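Local coordinates for synaptic vesicle membrane protein VAT-1 homolog-like (Homo sapiens, PDB 4A27), which probably works as an oxidoreductase of the quinone oxidoreductase subfamily within the zinc-containing alcohol dehydrogenase family, at residues 35-40 with 340-345; 80-85 with 108-113; 89-94 with 282-287; 140-145 with 166-171. All blocks are in the same frame, centred on the assembly; numbering follows the deposited sequence.

How the contacts relate
Contacts 1, 2 and 3 all reach the mixed sheet of the GroES-like domain, while contact 4 lies where two inner strands of the separate parallel, Rossmann-type sheet begin. The centres of contacts 1, 2 and 3 are 18 to 20 Å apart, and that of contact 4 is 30 to 37 Å from each of them. Strand 87-91 of contact 3 pairs with strand 108-110 of contact 2, and Ile35 of contact 1 packs on Ala90. Along the chain, contact 1 closes a loop that encloses the other three; contacts 2 and 3 interlace, and contact 4 is nested within contact 3. The chain thus leaves the GroES-like domain, builds the Rossmann-type one and returns, with contact 3 bridging the two.

Contact 1: 35-40 with 340-345; sequences IRVKAC and LDVEKT. With EDO (1,2-ethanediol), chain D.
Strand 32-42 and strand 337-341 run antiparallel here, joining the C-terminal end of the chain to the GroES-like sheet. Cys40 and Leu340 form a hydrogen-bonded pair, Leu340 N to Cys40 O at 2.8 Å and Cys40 N to Leu340 O at 3.0 Å, both donors lying in the acceptor's carbonyl plane. Next to it Ala39 and Asp341 form a non-hydrogen-bonded pair; Lys38 and Ala39 also make a classic beta bulge against Ser69 of strand 67-75, and Lys38 O takes Val342 N (3.2 Å) from above its carbonyl plane as well as a water that also ties Asp341 OD1 and Glu343 N. The Lys38 side chain starts with CB turned off the partner segment. CG lies beside the backbone N (chi1 -64°), and the bend at chi2 (-78°) swings the rest back, so that CD and then CE run past Glu343 OE2, CE at 4.0 Å. The tip, NZ, closes a salt bridge with OE2 at 3.1 Å, meeting it from above the carboxylate plane. OE2 also receives a weak bond from O1 of an ethanediol. Buried backbone bonds thus fix the strand pairing, whereas the exposed ion pair is probably a solvent-moderated supplement.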
loop_
_atom_site.group_PDB
_atom_site.type_symbol
_atom_site.label_atom_id
_atom_site.label_comp_id
_atom_site.label_asym_id
_atom_site.label_seq_id
_atom_site.Cartn_x
_atom_site.Cartn_y
_atom_site.Cartn_z
ATOM N N ILE A 35 27.458 13.918 20.577
ATOM C CA ILE A 35 27.783 14.493 19.269
ATOM C C ILE A 35 28.021 15.983 19.394
ATOM O O ILE A 35 27.194 16.727 19.961
ATOM C CB ILE A 35 26.621 14.275 18.189
ATOM C CG1 ILE A 35 26.420 12.800 17.874
ATOM C CG2 ILE A 35 26.989 15.033 16.895
ATOM C CD1 ILE A 35 25.212 12.442 16.971
ATOM N N ARG A 36 29.157 16.419 18.859
ATOM C CA ARG A 36 29.511 17.832 18.761
ATOM C C ARG A 36 28.880 18.292 17.453
ATOM O O ARG A 36 29.317 17.870 16.386
ATOM C CB ARG A 36 31.042 17.983 18.748
ATOM C CG ARG A 36 31.604 19.375 18.387
ATOM C CD ARG A 36 31.285 20.451 19.407
ATOM N NE ARG A 36 32.163 20.282 20.573
ATOM C CZ ARG A 36 32.407 21.208 21.495
ATOM N NH1 ARG A 36 31.850 22.416 21.432
ATOM N NH2 ARG A 36 33.225 20.917 22.498
ATOM N N VAL A 37 27.859 19.143 17.549
ATOM C CA VAL A 37 26.968 19.414 16.440
ATOM C C VAL A 37 27.587 20.419 15.512
ATOM O O VAL A 37 28.132 21.425 15.956
ATOM C CB VAL A 37 25.614 19.954 16.940
ATOM C CG1 VAL A 37 24.677 20.432 15.768
ATOM C CG2 VAL A 37 24.961 18.904 17.785
ATOM N N LYS A 38 27.540 20.127 14.216
ATOM C CA LYS A 38 28.019 21.068 13.203
ATOM C C LYS A 38 26.853 21.712 12.441
ATOM O O LYS A 38 26.949 22.857 12.009
ATOM C CB LYS A 38 28.913 20.355 12.227
ATOM C CG LYS A 38 30.181 19.800 12.848
ATOM C CD LYS A 38 31.189 20.911 13.047
ATOM C CE LYS A 38 32.517 20.419 13.592
ATOM N NZ LYS A 38 33.556 21.448 13.236
ATOM N N ALA A 39 25.784 20.942 12.214
ATOM C CA ALA A 39 24.624 21.478 11.532
ATOM C C ALA A 39 23.378 20.758 11.949
ATOM O O ALA A 39 23.417 19.597 12.356
ATOM C CB ALA A 39 24.830 21.383 10.031
ATOM N N CYS A 40 22.257 21.452 11.778
ATOM C CA CYS A 40 20.947 20.976 12.103
ATOM C C CYS A 40 19.978 21.251 10.950
ATOM O O CYS A 40 19.954 22.353 10.334
ATOM C CB CYS A 40 20.377 21.741 13.342
ATOM S SG CYS A 40 21.556 22.189 14.666
ATOM N N LEU A 340 20.628 24.993 9.715
ATOM C CA LEU A 340 21.246 25.833 10.730
ATOM C C LEU A 340 22.710 25.410 10.788
ATOM O O LEU A 340 23.005 24.250 11.090
ATOM C CB LEU A 340 20.633 25.574 12.084
ATOM C CG LEU A 340 19.162 25.934 12.265
ATOM C CD1 LEU A 340 18.839 25.983 13.768
ATOM C CD2 LEU A 340 18.854 27.263 11.565
ATOM N N ASP A 341 23.596 26.325 10.475
ATOM C CA ASP A 341 25.029 26.043 10.433
ATOM C C ASP A 341 25.676 26.679 11.689
ATOM O O ASP A 341 25.785 27.900 11.788
ATOM C CB ASP A 341 25.582 26.641 9.141
ATOM C CG ASP A 341 27.032 26.379 8.950
ATOM O OD1 ASP A 341 27.746 26.263 9.967
ATOM O OD2 ASP A 341 27.453 26.350 7.777
ATOM N N VAL A 342 26.069 25.845 12.649
ATOM C CA VAL A 342 26.537 26.329 13.967
ATOM C C VAL A 342 27.763 27.301 13.867
ATOM O O VAL A 342 27.838 28.252 14.620
ATOM C CB VAL A 342 26.861 25.150 14.917
ATOM C CG1 VAL A 342 27.462 25.653 16.212
ATOM C CG2 VAL A 342 25.619 24.297 15.125
ATOM N N GLU A 343 28.680 27.072 12.922
ATOM C CA GLU A 343 29.872 27.949 12.778
ATOM C C GLU A 343 29.663 29.133 11.828
ATOM O O GLU A 343 30.595 29.882 11.545
ATOM C CB GLU A 343 31.083 27.116 12.344
ATOM C CG GLU A 343 31.531 26.137 13.457
ATOM C CD GLU A 343 32.748 25.269 13.102
ATOM O OE1 GLU A 343 33.345 25.424 12.011
ATOM O OE2 GLU A 343 33.102 24.403 13.925
ATOM N N LYS A 344 28.437 29.341 11.348
ATOM C CA LYS A 344 28.181 30.509 10.482
ATOM C C LYS A 344 27.981 31.786 11.292
ATOM O O LYS A 344 27.208 31.826 12.252
ATOM C CB LYS A 344 27.016 30.263 9.519
ATOM C CG LYS A 344 26.760 31.424 8.546
ATOM C CD LYS A 344 25.862 31.025 7.379
ATOM C CE LYS A 344 25.614 32.215 6.456
ATOM N NZ LYS A 344 24.450 32.964 6.968
ATOM N N THR A 345 28.712 32.837 10.915
ATOM C CA THR A 345 28.540 34.106 11.567
ATOM C C THR A 345 27.279 34.754 11.071
ATOM O O THR A 345 27.053 34.725 9.861
ATOM C CB THR A 345 29.652 35.108 11.172
ATOM O OG1 THR A 345 30.921 34.439 11.078
ATOM C CG2 THR A 345 29.684 36.261 12.197
HETATM C C1 EDO D . 32.321 24.754 16.939
HETATM O O1 EDO D . 31.877 23.445 16.525
HETATM C C2 EDO D . 31.297 25.453 17.849
HETATM O O2 EDO D . 30.904 24.573 18.925
HETATM O O HOH W 1 29.024 24.534 11.375
#

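Contact 2: 80-85 with 108-113; sequences KGYEIG and VYKIPD
Within the GroES-like domain, segment 80-85 belongs to the loop that links the antiparallel neighbours 67-75 and 87-91, and it folds back over strand 108-110, the next strand of the same sheet. The tight part is built on Tyr82. Its CG is anti to the carbonyl carbon (chi1 -64°), which sends the ring toward the strand although the CB itself does not point there. CE2 comes within 3.6 Å of Lys110 CG and 4.1 Å of Val108 CG1, both lying obliquely to the ring, and the phenol OH gives a weak hydrogen bond of 3.0 Å to Val108 O. That carbonyl is gripped a second time, by the guanidinium of Arg294 from helix 290-305, while Leu33 of strand 32-42 packs against both Tyr82 and Val108, so this end is well enclosed.

The other end faces solvent. Lys110 is exposed and fully extended beyond CG, crossing the tyrosine obliquely; its ammonium sits 5.5 Å from the centroid of the Tyr82 ring, so any cation-pi attraction is weak at best. Gly81, with phi at 95°, adopts a backbone form that would press a CB against the preceding carbonyl. It offers its own carbonyl to the lysine tip: Lys110 NZ reaches Gly81 O in a weak bond of 3.0 Å, with Lys110 CE almost as near to the same oxygen, at 3.1 Å.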
loop_
_atom_site.group_PDB
_atom_site.type_symbol
_atom_site.label_atom_id
_atom_site.label_comp_id
_atom_site.label_asym_id
_atom_site.label_seq_id
_atom_site.Cartn_x
_atom_site.Cartn_y
_atom_site.Cartn_z
ATOM N N LYS A 80 29.172 -0.106 20.843
ATOM C CA LYS A 80 30.215 -0.577 19.927
ATOM C C LYS A 80 29.941 -0.101 18.494
ATOM O O LYS A 80 28.810 0.259 18.137
ATOM C CB LYS A 80 30.323 -2.105 19.978
ATOM N N GLY A 81 31.000 -0.096 17.685
ATOM C CA GLY A 81 30.920 0.278 16.270
ATOM C C GLY A 81 31.254 1.731 15.955
ATOM O O GLY A 81 31.258 2.124 14.781
ATOM N N TYR A 82 31.540 2.528 16.988
ATOM C CA TYR A 82 31.922 3.926 16.800
ATOM C C TYR A 82 33.178 4.245 17.550
ATOM O O TYR A 82 33.493 3.612 18.553
ATOM C CB TYR A 82 30.822 4.872 17.269
ATOM C CG TYR A 82 29.558 4.750 16.467
ATOM C CD1 TYR A 82 28.601 3.791 16.802
ATOM C CD2 TYR A 82 29.317 5.574 15.364
ATOM C CE1 TYR A 82 27.431 3.653 16.061
ATOM C CE2 TYR A 82 28.133 5.437 14.595
ATOM C CZ TYR A 82 27.199 4.484 14.964
ATOM O OH TYR A 82 26.045 4.318 14.258
ATOM N N GLU A 83 33.885 5.250 17.052
ATOM C CA GLU A 83 35.074 5.771 17.696
ATOM C C GLU A 83 34.923 7.256 17.730
ATOM O O GLU A 83 34.241 7.834 16.892
ATOM C CB GLU A 83 36.309 5.457 16.879
ATOM C CG GLU A 83 36.253 4.180 16.133
ATOM C CD GLU A 83 37.664 3.767 15.834
ATOM O OE1 GLU A 83 38.254 3.138 16.720
ATOM O OE2 GLU A 83 38.212 4.160 14.786
ATOM N N ILE A 84 35.593 7.885 18.672
ATOM C CA ILE A 84 35.559 9.318 18.766
ATOM C C ILE A 84 36.177 9.860 17.482
ATOM O O ILE A 84 37.130 9.278 16.958
ATOM C CB ILE A 84 36.339 9.760 20.011
ATOM C CG1 ILE A 84 35.682 9.158 21.270
ATOM C CG2 ILE A 84 36.455 11.289 20.074
ATOM C CD1 ILE A 84 36.622 9.133 22.497
ATOM N N GLY A 85 35.611 10.953 16.962
ATOM C CA GLY A 85 36.061 11.538 15.688
ATOM C C GLY A 85 35.250 11.089 14.472
ATOM O O GLY A 85 35.433 11.638 13.399
ATOM N N VAL A 108 21.811 6.867 14.993
ATOM C CA VAL A 108 23.013 7.516 14.503
ATOM C C VAL A 108 23.564 6.772 13.314
ATOM O O VAL A 108 23.541 5.545 13.282
ATOM C CB VAL A 108 24.115 7.601 15.620
ATOM C CG1 VAL A 108 25.320 8.351 15.101
ATOM C CG2 VAL A 108 23.564 8.274 16.856
ATOM N N TYR A 109 24.090 7.505 12.344
ATOM C CA TYR A 109 24.569 6.895 11.116
ATOM C C TYR A 109 25.831 7.567 10.701
ATOM O O TYR A 109 25.912 8.784 10.658
ATOM C CB TYR A 109 23.535 7.000 9.979
ATOM C CG TYR A 109 22.142 6.776 10.463
ATOM C CD1 TYR A 109 21.597 5.513 10.543
ATOM C CD2 TYR A 109 21.364 7.848 10.867
ATOM C CE1 TYR A 109 20.303 5.329 11.018
ATOM C CE2 TYR A 109 20.107 7.669 11.342
ATOM C CZ TYR A 109 19.580 6.415 11.453
ATOM O OH TYR A 109 18.271 6.257 11.909
ATOM N N LYS A 110 26.828 6.752 10.402
ATOM C CA LYS A 110 28.109 7.231 9.943
ATOM C C LYS A 110 27.940 7.787 8.569
ATOM O O LYS A 110 27.255 7.197 7.751
ATOM C CB LYS A 110 29.092 6.066 9.856
ATOM C CG LYS A 110 29.447 5.466 11.190
ATOM C CD LYS A 110 30.598 4.500 11.013
ATOM C CE LYS A 110 31.096 3.952 12.327
ATOM N NZ LYS A 110 32.229 3.009 12.100
ATOM N N ILE A 111 28.567 8.916 8.295
ATOM C CA ILE A 111 28.480 9.485 6.976
ATOM C C ILE A 111 29.779 9.269 6.196
ATOM O O ILE A 111 30.859 9.133 6.758
ATOM C CB ILE A 111 28.000 10.986 6.985
ATOM C CG1 ILE A 111 28.987 11.897 7.719
ATOM C CG2 ILE A 111 26.593 11.077 7.602
ATOM C CD1 ILE A 111 28.597 13.386 7.734
ATOM N N PRO A 112 29.671 9.227 4.874
ATOM C CA PRO A 112 30.879 9.158 4.051
ATOM C C PRO A 112 31.738 10.415 4.133
ATOM O O PRO A 112 31.214 11.520 4.348
ATOM C CB PRO A 112 30.335 9.019 2.617
ATOM C CG PRO A 112 28.852 8.873 2.721
ATOM C CD PRO A 112 28.441 9.373 4.070
ATOM N N ASP A 113 33.037 10.250 3.894
ATOM C CA ASP A 113 34.005 11.362 3.927
ATOM C C ASP A 113 33.680 12.449 2.898
ATOM O O ASP A 113 33.964 13.620 3.118
ATOM C CB ASP A 113 35.439 10.831 3.681
ATOM C CG ASP A 113 35.942 9.880 4.797
ATOM O OD1 ASP A 113 35.394 9.887 5.930
ATOM O OD2 ASP A 113 36.895 9.121 4.540
#

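Contact 3: 89-94 with 282-287; sequences MAFVNY and NLLFKQ
Asn282 O is the best-held polar atom, gripped by two backbone donors of its own segment: Gln287 N at 2.9 Å and Lys286 N at 3.0 Å. The pair fixes the turn that carries Leu284 and Phe285, and the contact with 89-94 is then made by carbon. Leu284 CD1 sits over the centre of one face of the Phe91 ring, 3.6 Å from its centroid and 11° off the normal, a well-aimed CH-pi contact. The Phe285 ring is sandwiched. Asn93 CB rests over one face, 3.7 Å from the centroid, and Leu284 CB covers the opposite one. With its CG anti to the backbone N (chi1 -167°), Asn93 runs past Phe285 in the opposite direction and lays its amide flat on the ring, the planes only 4° apart. Asn93 is also the centre of an inverse gamma turn, and CZ at the ring's tip reaches Asn93 N at 3.5 Å. Phe285 CZ also comes 4.0 Å from Phe91 CB. An alanine in place of Phe285 would probably loosen the join, since both the stacked surface under Asn93 and the approach to Phe91 CB would be lost. Phe107 meets the ring edge-to-face, and Asn282 hydrogen-bonds to Glu270 of the second subunit. Joining the end of a GroES-like strand to a helix of the Rossmann-type domain, this is an interdomain contact of the two-domain medium-chain dehydrogenase fold.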
loop_
_atom_site.group_PDB
_atom_site.type_symbol
_atom_site.label_atom_id
_atom_site.label_comp_id
_atom_site.label_asym_id
_atom_site.label_seq_id
_atom_site.Cartn_x
_atom_site.Cartn_y
_atom_site.Cartn_z
ATOM N N MET A 89 25.446 11.601 11.168
ATOM C CA MET A 89 24.179 12.307 11.150
ATOM C C MET A 89 23.244 11.520 12.033
ATOM O O MET A 89 23.463 10.327 12.276
ATOM C CB MET A 89 23.641 12.418 9.717
ATOM C CG MET A 89 23.301 11.098 9.059
ATOM S SD MET A 89 22.876 11.248 7.286
ATOM C CE MET A 89 22.989 9.504 6.800
ATOM N N ALA A 90 22.196 12.165 12.527
ATOM C CA ALA A 90 21.450 11.541 13.595
ATOM C C ALA A 90 20.096 12.157 13.763
ATOM O O ALA A 90 19.916 13.338 13.466
ATOM C CB ALA A 90 22.241 11.641 14.939
ATOM N N PHE A 91 19.146 11.325 14.182
ATOM C CA PHE A 91 17.838 11.795 14.585
ATOM C C PHE A 91 17.921 11.995 16.080
ATOM O O PHE A 91 18.603 11.247 16.768
ATOM C CB PHE A 91 16.745 10.745 14.317
ATOM C CG PHE A 91 16.426 10.523 12.864
ATOM C CD1 PHE A 91 15.672 11.441 12.161
ATOM C CD2 PHE A 91 16.838 9.365 12.200
ATOM C CE1 PHE A 91 15.372 11.213 10.836
ATOM C CE2 PHE A 91 16.531 9.142 10.874
ATOM C CZ PHE A 91 15.790 10.046 10.207
ATOM N N VAL A 92 17.177 12.935 16.599
ATOM C CA VAL A 92 17.177 13.124 18.024
ATOM C C VAL A 92 15.810 13.641 18.403
ATOM O O VAL A 92 15.198 14.399 17.641
ATOM C CB VAL A 92 18.360 14.029 18.480
ATOM C CG1 VAL A 92 18.295 15.355 17.849
ATOM C CG2 VAL A 92 18.362 14.170 20.010
ATOM N N ASN A 93 15.285 13.140 19.518
ATOM C CA ASN A 93 13.922 13.443 19.905
ATOM C C ASN A 93 13.963 14.767 20.627
ATOM O O ASN A 93 14.008 14.819 21.847
ATOM C CB ASN A 93 13.331 12.307 20.776
ATOM C CG ASN A 93 11.813 12.404 20.944
ATOM O OD1 ASN A 93 11.149 13.274 20.389
ATOM N ND2 ASN A 93 11.259 11.477 21.709
ATOM N N TYR A 94 13.957 15.845 19.852
ATOM C CA TYR A 94 14.171 17.218 20.368
ATOM C C TYR A 94 15.621 17.364 20.711
ATOM O O TYR A 94 16.396 16.397 20.620
ATOM C CB TYR A 94 13.305 17.551 21.603
ATOM C CG TYR A 94 11.846 17.617 21.302
ATOM C CD1 TYR A 94 11.271 18.780 20.813
ATOM C CD2 TYR A 94 11.041 16.517 21.477
ATOM C CE1 TYR A 94 9.921 18.846 20.497
ATOM C CE2 TYR A 94 9.693 16.564 21.156
ATOM C CZ TYR A 94 9.139 17.731 20.664
ATOM O OH TYR A 94 7.781 17.768 20.372
ATOM N N ASN A 282 7.222 9.468 14.557
ATOM C CA ASN A 282 6.482 8.442 15.299
ATOM C C ASN A 282 7.007 7.049 15.084
ATOM O O ASN A 282 7.060 6.265 16.033
ATOM C CB ASN A 282 5.014 8.440 14.931
ATOM C CG ASN A 282 4.284 9.622 15.483
ATOM O OD1 ASN A 282 4.848 10.430 16.233
ATOM N ND2 ASN A 282 3.027 9.762 15.087
ATOM N N LEU A 283 7.397 6.747 13.849
ATOM C CA LEU A 283 7.974 5.452 13.517
ATOM C C LEU A 283 9.249 5.230 14.310
ATOM O O LEU A 283 9.484 4.126 14.806
ATOM C CB LEU A 283 8.272 5.359 12.009
ATOM C CG LEU A 283 8.471 3.998 11.353
ATOM C CD1 LEU A 283 7.267 3.069 11.602
ATOM C CD2 LEU A 283 8.696 4.163 9.829
ATOM N N LEU A 284 10.048 6.295 14.441
ATOM C CA LEU A 284 11.314 6.261 15.156
ATOM C C LEU A 284 11.182 6.164 16.696
ATOM O O LEU A 284 11.758 5.276 17.313
ATOM C CB LEU A 284 12.140 7.493 14.840
ATOM C CG LEU A 284 12.717 7.526 13.434
ATOM C CD1 LEU A 284 13.168 8.944 13.106
ATOM C CD2 LEU A 284 13.836 6.506 13.285
ATOM N N PHE A 285 10.413 7.074 17.270
ATOM C CA PHE A 285 10.471 7.382 18.691
ATOM C C PHE A 285 9.274 6.845 19.475
ATOM O O PHE A 285 9.333 6.861 20.685
ATOM C CB PHE A 285 10.568 8.902 18.915
ATOM C CG PHE A 285 11.815 9.525 18.372
ATOM C CD1 PHE A 285 13.067 8.998 18.667
ATOM C CD2 PHE A 285 11.749 10.644 17.564
ATOM C CE1 PHE A 285 14.237 9.587 18.151
ATOM C CE2 PHE A 285 12.918 11.241 17.070
ATOM C CZ PHE A 285 14.148 10.702 17.356
ATOM N N LYS A 286 8.204 6.417 18.791
ATOM C CA LYS A 286 7.018 5.818 19.438
ATOM C C LYS A 286 6.772 4.355 19.060
ATOM O O LYS A 286 6.270 3.593 19.884
ATOM C CB LYS A 286 5.741 6.588 19.096
ATOM C CG LYS A 286 5.782 8.030 19.449
ATOM C CD LYS A 286 4.409 8.667 19.293
ATOM C CE LYS A 286 4.479 10.170 19.564
ATOM N NZ LYS A 286 3.181 10.845 19.334
ATOM N N GLN A 287 7.094 3.974 17.823
ATOM C CA GLN A 287 6.740 2.661 17.322
ATOM C C GLN A 287 7.919 1.704 17.198
ATOM O O GLN A 287 7.729 0.549 16.853
ATOM C CB GLN A 287 6.027 2.802 15.988
ATOM C CG GLN A 287 4.653 3.434 16.121
ATOM C CD GLN A 287 4.200 4.127 14.843
ATOM O OE1 GLN A 287 4.778 3.918 13.781
ATOM N NE2 GLN A 287 3.182 4.991 14.953
#

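Contact 4: 140-145 with 166-171; sequences LREGMS and VPNVTV. With EDO (1,2-ethanediol), chain C.
Two fairly straight backbone bonds make the first shell. Thr170 N meets Met144 O at 3.0 Å, and Gly143 N meets Pro167 O at 3.3 Å, each donor in the plane of the carbonyl it approaches. Between and beyond them CA-H...O contacts add to the seam, as where Ser145 CA comes 3.2 Å from Thr170 O in the parallel pair Ser145-Thr170. Side chains add to this seam. Leu140 and Val169 meet tip to tip, Leu140 CD1 to Val169 CG1 at 4.0 Å, and the other branch of Val169, CG2, lies beside the carbonyl oxygen of Arg141. Val166 CG1 presses on Glu142 N at 3.6 Å. On the solvent side the Glu142 chain crosses the Pro167 ring obliquely, Glu142 CG coming 3.6 Å from Pro167 CD.

What positions these groups is a type II turn from Arg141 to Met144, closed by Met144 N to Arg141 O; Gly143 takes the positive phi (83°) it requires. A weak bond from Arg141 N to Met144 SD spans the same turn, while the guanidinium is held by Asn139 O and by a salt bridge to Glu136 of the second subunit. An alanine at Val169 would probably leave Leu140 less tightly held, as both methyl branches that flank Leu140 CD1 would be gone.

Farther out, Cys163 of helix 154-163 covers Leu140 and Val169, and Phe135 of helix 124-137 backs Leu140 and Val166. The contact thus lies where strands 145-148 and 170-175, joined through helix 154-163 in a beta-alpha-beta crossover, begin side by side, with strand 209-215 flanking 145-148.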
loop_
_atom_site.group_PDB
_atom_site.type_symbol
_atom_site.label_atom_id
_atom_site.label_comp_id
_atom_site.label_asym_id
_atom_site.label_seq_id
_atom_site.Cartn_x
_atom_site.Cartn_y
_atom_site.Cartn_z
ATOM N N LEU A 140 6.715 1.512 -5.471
ATOM C CA LEU A 140 7.060 2.088 -6.766
ATOM C C LEU A 140 7.864 1.133 -7.619
ATOM O O LEU A 140 8.881 0.626 -7.170
ATOM C CB LEU A 140 7.862 3.392 -6.608
ATOM C CG LEU A 140 8.297 4.082 -7.903
ATOM C CD1 LEU A 140 7.070 4.601 -8.738
ATOM C CD2 LEU A 140 9.274 5.207 -7.560
ATOM N N ARG A 141 7.396 0.922 -8.847
ATOM C CA ARG A 141 8.045 0.007 -9.843
ATOM C C ARG A 141 8.071 0.659 -11.225
ATOM O O ARG A 141 7.402 1.668 -11.453
ATOM C CB ARG A 141 7.274 -1.358 -9.963
ATOM C CG ARG A 141 7.519 -2.336 -8.787
ATOM C CD ARG A 141 6.308 -3.306 -8.577
ATOM N NE ARG A 141 5.199 -2.601 -7.947
ATOM C CZ ARG A 141 3.946 -3.027 -7.873
ATOM N NH1 ARG A 141 3.595 -4.193 -8.391
ATOM N NH2 ARG A 141 3.044 -2.270 -7.263
ATOM N N GLU A 142 8.815 0.026 -12.148
ATOM C CA GLU A 142 8.983 0.457 -13.527
ATOM C C GLU A 142 7.699 0.848 -14.205
ATOM O O GLU A 142 6.726 0.139 -14.091
ATOM C CB GLU A 142 9.640 -0.651 -14.380
ATOM C CG GLU A 142 11.150 -0.643 -14.390
ATOM C CD GLU A 142 11.765 -1.539 -15.485
ATOM O OE1 GLU A 142 11.371 -1.431 -16.677
ATOM O OE2 GLU A 142 12.651 -2.364 -15.142
ATOM N N GLY A 143 7.708 1.981 -14.918
ATOM C CA GLY A 143 6.548 2.415 -15.699
ATOM C C GLY A 143 5.464 3.168 -14.938
ATOM O O GLY A 143 4.476 3.604 -15.517
ATOM N N MET A 144 5.616 3.341 -13.639
ATOM C CA MET A 144 4.553 3.986 -12.869
ATOM C C MET A 144 4.652 5.488 -12.935
ATOM O O MET A 144 5.621 6.036 -13.414
ATOM C CB MET A 144 4.633 3.533 -11.413
ATOM C CG MET A 144 4.276 2.088 -11.289
ATOM S SD MET A 144 4.245 1.449 -9.616
ATOM C CE MET A 144 3.425 2.748 -8.797
ATOM N N SER A 145 3.638 6.166 -12.411
ATOM C CA SER A 145 3.675 7.584 -12.369
ATOM C C SER A 145 3.319 8.099 -10.972
ATOM O O SER A 145 2.565 7.471 -10.217
ATOM C CB SER A 145 2.755 8.137 -13.461
ATOM O OG SER A 145 1.422 8.199 -12.997
ATOM N N VAL A 166 14.533 4.376 -10.556
ATOM C CA VAL A 166 13.669 3.321 -11.042
ATOM C C VAL A 166 13.306 3.615 -12.512
ATOM O O VAL A 166 12.869 4.709 -12.823
ATOM C CB VAL A 166 12.373 3.262 -10.236
ATOM C CG1 VAL A 166 11.397 2.182 -10.848
ATOM C CG2 VAL A 166 12.677 2.972 -8.764
ATOM N N PRO A 167 13.468 2.636 -13.424
ATOM C CA PRO A 167 13.271 2.962 -14.854
ATOM C C PRO A 167 11.855 3.397 -15.263
ATOM O O PRO A 167 10.847 2.884 -14.753
ATOM C CB PRO A 167 13.639 1.660 -15.569
ATOM C CG PRO A 167 14.399 0.844 -14.577
ATOM C CD PRO A 167 13.937 1.260 -13.224
ATOM N N ASN A 168 11.808 4.386 -16.152
ATOM C CA ASN A 168 10.596 4.824 -16.819
ATOM C C ASN A 168 9.526 5.259 -15.827
ATOM O O ASN A 168 8.353 4.904 -15.961
ATOM C CB ASN A 168 10.047 3.731 -17.763
ATOM C CG ASN A 168 11.129 3.117 -18.634
ATOM O OD1 ASN A 168 11.777 3.812 -19.406
ATOM N ND2 ASN A 168 11.350 1.817 -18.486
ATOM N N VAL A 169 9.916 6.057 -14.842
ATOM C CA VAL A 169 8.926 6.575 -13.907
ATOM C C VAL A 169 8.642 7.983 -14.259
ATOM O O VAL A 169 9.566 8.775 -14.371
ATOM C CB VAL A 169 9.394 6.394 -12.458
ATOM C CG1 VAL A 169 8.509 7.142 -11.450
ATOM C CG2 VAL A 169 9.322 4.894 -12.155
ATOM N N THR A 170 7.357 8.317 -14.412
ATOM C CA THR A 170 6.966 9.674 -14.771
ATOM C C THR A 170 6.561 10.448 -13.528
ATOM O O THR A 170 5.626 10.068 -12.827
ATOM C CB THR A 170 5.811 9.654 -15.803
ATOM O OG1 THR A 170 6.232 8.914 -16.941
ATOM C CG2 THR A 170 5.411 11.037 -16.248
ATOM N N VAL A 171 7.280 11.532 -13.263
ATOM C CA VAL A 171 7.075 12.336 -12.069
ATOM C C VAL A 171 6.415 13.643 -12.474
ATOM O O VAL A 171 6.929 14.398 -13.314
ATOM C CB VAL A 171 8.418 12.611 -11.351
ATOM C CG1 VAL A 171 8.216 13.405 -10.023
ATOM C CG2 VAL A 171 9.235 11.267 -11.129
HETATM C C1 EDO C . 0.771 1.612 -6.332
HETATM O O1 EDO C . -0.466 1.945 -5.673
HETATM C C2 EDO C . 1.889 1.596 -5.314
HETATM O O2 EDO C . 2.573 0.330 -5.253
#